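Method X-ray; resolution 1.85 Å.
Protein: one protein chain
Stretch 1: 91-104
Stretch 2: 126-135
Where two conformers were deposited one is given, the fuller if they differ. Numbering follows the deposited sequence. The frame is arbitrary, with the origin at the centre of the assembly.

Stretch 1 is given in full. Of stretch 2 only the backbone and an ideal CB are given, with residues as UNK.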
# COMPACT_ATOMS: atom_id res chain seq x y z
N GLU A 91 -0.98 14.23 4.43
CA GLU A 91 -2.24 13.76 4.95
C GLU A 91 -2.12 13.21 6.39
O GLU A 91 -3.08 12.62 6.89
CB GLU A 91 -2.82 12.70 3.99
CG GLU A 91 -3.33 13.31 2.68
CD GLU A 91 -2.23 13.93 1.81
OE1 GLU A 91 -1.28 13.23 1.44
OE2 GLU A 91 -2.33 15.14 1.50
N ASN A 92 -0.98 13.45 7.05
CA ASN A 92 -0.82 13.11 8.47
C ASN A 92 -1.93 13.79 9.30
O ASN A 92 -2.36 14.91 9.00
CB ASN A 92 0.54 13.55 9.03
CG ASN A 92 1.71 12.68 8.57
OD1 ASN A 92 1.55 11.76 7.75
ND2 ASN A 92 2.90 12.98 9.08
N GLY A 93 -2.39 13.12 10.35
CA GLY A 93 -3.39 13.74 11.24
C GLY A 93 -3.63 12.87 12.44
O GLY A 93 -3.01 11.80 12.55
N ASP A 94 -4.54 13.27 13.34
CA ASP A 94 -4.58 12.61 14.64
C ASP A 94 -5.48 11.38 14.69
O ASP A 94 -5.71 10.83 15.77
CB ASP A 94 -4.99 13.61 15.74
CG ASP A 94 -6.40 14.17 15.56
OD1 ASP A 94 -7.20 13.61 14.78
OD2 ASP A 94 -6.71 15.18 16.22
N GLY A 95 -6.00 10.95 13.54
CA GLY A 95 -6.81 9.74 13.49
C GLY A 95 -8.26 9.90 13.92
O GLY A 95 -9.02 8.92 13.93
N SER A 96 -8.66 11.12 14.28
CA SER A 96 -10.06 11.41 14.58
C SER A 96 -10.90 11.39 13.30
O SER A 96 -10.35 11.40 12.20
CB SER A 96 -10.19 12.77 15.27
OG SER A 96 -9.87 13.80 14.36
N GLU A 97 -12.22 11.40 13.43
CA GLU A 97 -13.07 11.41 12.22
C GLU A 97 -12.78 12.61 11.33
O GLU A 97 -12.70 12.50 10.11
CB GLU A 97 -14.54 11.40 12.57
CG GLU A 97 -15.08 10.03 12.83
CD GLU A 97 -16.60 10.01 12.93
OE1 GLU A 97 -17.25 10.84 12.26
OE2 GLU A 97 -17.12 9.17 13.69
N ALA A 98 -12.64 13.78 11.97
CA ALA A 98 -12.38 15.01 11.24
C ALA A 98 -11.03 14.91 10.53
O ALA A 98 -10.94 15.21 9.35
CB ALA A 98 -12.39 16.20 12.19
N ALA A 99 -10.01 14.46 11.24
CA ALA A 99 -8.67 14.39 10.68
C ALA A 99 -8.60 13.39 9.53
O ALA A 99 -7.84 13.58 8.56
CB ALA A 99 -7.67 14.02 11.77
N LEU A 100 -9.38 12.31 9.63
CA LEU A 100 -9.32 11.23 8.64
C LEU A 100 -9.74 11.68 7.26
O LEU A 100 -9.35 11.06 6.26
CB LEU A 100 -10.17 10.04 9.08
CG LEU A 100 -9.37 9.08 9.98
CD1 LEU A 100 -10.30 8.22 10.86
CD2 LEU A 100 -8.45 8.21 9.12
N ASP A 101 -10.53 12.75 7.19
CA ASP A 101 -10.95 13.25 5.88
C ASP A 101 -9.73 13.58 5.00
O ASP A 101 -9.79 13.44 3.78
CB ASP A 101 -11.86 14.47 6.03
CG ASP A 101 -13.34 14.09 6.15
OD1 ASP A 101 -13.70 12.93 5.84
OD2 ASP A 101 -14.15 14.96 6.54
N LYS A 102 -8.61 13.98 5.61
CA LYS A 102 -7.39 14.28 4.84
C LYS A 102 -6.92 13.09 4.02
O LYS A 102 -6.39 13.26 2.92
CB LYS A 102 -6.24 14.71 5.76
CG LYS A 102 -6.40 16.09 6.39
CD LYS A 102 -5.17 16.38 7.25
CE LYS A 102 -5.40 17.51 8.25
NZ LYS A 102 -4.35 17.47 9.33
N VAL A 103 -7.08 11.89 4.57
CA VAL A 103 -6.55 10.68 3.95
C VAL A 103 -7.29 10.38 2.64
O VAL A 103 -6.77 9.65 1.78
CB VAL A 103 -6.61 9.46 4.94
CG1 VAL A 103 -6.16 8.16 4.29
CG2 VAL A 103 -5.78 9.74 6.21
N LEU A 104 -8.47 10.98 2.44
CA LEU A 104 -9.21 10.77 1.20
C LEU A 104 -8.59 11.48 -0.02
O LEU A 104 -9.06 11.31 -1.14
CB LEU A 104 -10.67 11.22 1.34
CG LEU A 104 -11.47 10.57 2.47
CD1 LEU A 104 -12.87 11.18 2.50
CD2 LEU A 104 -11.52 9.05 2.26
N UNK A 126 -7.74 -1.08 3.62
CA UNK A 126 -7.65 -0.29 4.84
C UNK A 126 -6.65 0.84 4.65
O UNK A 126 -5.54 0.61 4.17
CB UNK A 126 -7.25 -1.17 6.03
N UNK A 127 -7.03 2.04 5.05
CA UNK A 127 -6.16 3.20 4.85
C UNK A 127 -5.95 3.93 6.17
O UNK A 127 -6.72 4.83 6.53
CB UNK A 127 -6.75 4.15 3.80
N UNK A 128 -4.92 3.52 6.93
CA UNK A 128 -4.69 4.13 8.25
C UNK A 128 -4.08 5.52 8.19
O UNK A 128 -3.34 5.82 7.25
CB UNK A 128 -3.78 3.23 9.08
N UNK A 129 -4.36 6.35 9.19
CA UNK A 129 -3.76 7.68 9.24
C UNK A 129 -2.58 7.67 10.19
O UNK A 129 -2.69 7.19 11.33
CB UNK A 129 -4.79 8.73 9.67
N UNK A 130 -1.47 8.21 9.73
CA UNK A 130 -0.29 8.38 10.55
C UNK A 130 -0.34 9.73 11.25
O UNK A 130 -0.57 10.76 10.61
CB UNK A 130 0.98 8.25 9.71
N UNK A 131 -0.10 9.72 12.57
CA UNK A 131 -0.14 10.94 13.36
C UNK A 131 1.29 11.42 13.60
O UNK A 131 2.21 10.62 13.65
CB UNK A 131 -0.87 10.71 14.68
N UNK A 132 1.48 12.72 13.74
CA UNK A 132 2.83 13.23 13.96
C UNK A 132 3.42 13.88 12.72
O UNK A 132 2.68 14.21 11.79
CB UNK A 132 3.75 12.10 14.43
N UNK A 133 4.73 14.07 12.71
CA UNK A 133 5.32 14.96 11.72
C UNK A 133 6.02 14.37 10.50
O UNK A 133 6.31 15.12 9.56
CB UNK A 133 6.34 15.84 12.45
N UNK A 134 6.31 13.08 10.52
CA UNK A 134 7.13 12.44 9.49
C UNK A 134 6.45 11.21 8.91
O UNK A 134 5.20 11.17 8.85
CB UNK A 134 8.49 12.05 10.06
N UNK A 135 7.24 10.21 8.50
CA UNK A 135 6.70 8.98 7.90
C UNK A 135 6.31 7.95 8.98
O UNK A 135 6.90 7.93 10.06
CB UNK A 135 7.73 8.37 6.94

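Position 126 lies in a strand, and its ideal CB finds nothing of stretch 1 within 5.5 Å. This contact therefore sets no rule there; the deposited residue is Leu-126.

At position 127, still in the strand, the CA-to-CB bond points toward stretch 1, and the ideal CB sits 4.1 Å from Val-103 CG1. A methyl at that distance leaves the choice wide: a small residue, polar or not, would suit, and so might a modest aliphatic. The residue is Ser-127, whose CB packs against the valine methyl while its backbone O also lies 4.1 Å from Val-103 CG1.

Position 128 points away, with phi near -76° and psi near 152°. Many residues tolerate these angles, proline among them, and Pro-128 is what is found.

Position 129 is the one to read closely. Its CA-to-CB bond points toward stretch 1, and the ideal CB lies 3.7 Å from both Val-103 CG2 and Leu-100 CD2, so the root of the side chain meets hydrocarbon. Farther out the surroundings turn polar: the carbonyls of Glu-91 and Ala-99 offer acceptors, and the amide of Gly-95 offers a donor. An aliphatic would satisfy the walls but leave these groups unanswered; a side chain that both donates and accepts fits better, and an amide on a long arm best of all. Gln-129 supplies it, extended with chi1 and chi2 both t. Its NE2 spends one hydrogen on Glu-91 O at 3.0 Å and the other on Ala-99 O at 2.9 Å, while its OE1 accepts from Gly-95 N at 2.9 Å. Gly-93 leaves room for this group, since an ideal CB on that glycine would fall 2.5 Å from Gln-129 NE2, a clash.

At position 130 the backbone does the main work: its O accepts from Gly-93 N at 3.0 Å and receives a CA-H...O contact from Asn-92 CA at 3.2 Å. The CB points sideways, 4.1 Å from Asn-92 OD1, so a polar or aromatic residue could run beside that amide. His-130 does so, with Asn-92 ND2 at its ring edge, 3.5 Å from His-130 CD2; its ND1 is bonded elsewhere in the structure.

Position 131 also points sideways, but its ideal CB is a tight 3.2 Å from Gly-93 O. A small side chain is the cautious choice. Ala-131 adds just a methyl, and its CA makes a CA-H...O contact with Gly-93 O at 3.1 Å.

Position 132 has phi near 105° and psi near -164°, where a CB would jam against the preceding carbonyl; glycine is called for, and Gly-132 is present. Its O accepts from Asn-92 ND2 at 3.0 Å.

Positions 133 and 134 have room for a CB, so the contact does not dictate glycine, yet Gly-133 and Gly-134 are deposited. Gly-134 O takes the other hydrogen of Asn-92 ND2 at 2.9 Å.

Position 135 points away and is unconstrained here; Cys-135 is bonded covalently to a group elsewhere in the structure.

Stretch 2, residues 126-135: LSPQHAGGGC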
# COMPACT_ATOMS: atom_id res chain seq x y z
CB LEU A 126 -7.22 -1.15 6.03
CG LEU A 126 -8.05 -2.40 6.29
CD1 LEU A 126 -7.52 -3.11 7.53
CD2 LEU A 126 -9.53 -2.05 6.48
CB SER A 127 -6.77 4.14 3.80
OG SER A 127 -6.96 3.48 2.54
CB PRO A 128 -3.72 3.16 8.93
CG PRO A 128 -2.99 2.49 7.75
CD PRO A 128 -4.05 2.35 6.69
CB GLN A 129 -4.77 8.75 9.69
CG GLN A 129 -4.19 10.18 9.72
CD GLN A 129 -5.31 11.22 9.77
OE1 GLN A 129 -6.20 11.15 10.62
NE2 GLN A 129 -5.27 12.17 8.84
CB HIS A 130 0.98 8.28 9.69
CG HIS A 130 2.22 8.62 10.45
ND1 HIS A 130 2.68 7.85 11.49
CD2 HIS A 130 3.05 9.68 10.37
CE1 HIS A 130 3.76 8.41 12.01
NE2 HIS A 130 4.01 9.52 11.34
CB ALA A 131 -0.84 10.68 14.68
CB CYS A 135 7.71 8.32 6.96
SG CYS A 135 8.33 9.40 5.62
O HOH W 1 3.10 9.99 6.39
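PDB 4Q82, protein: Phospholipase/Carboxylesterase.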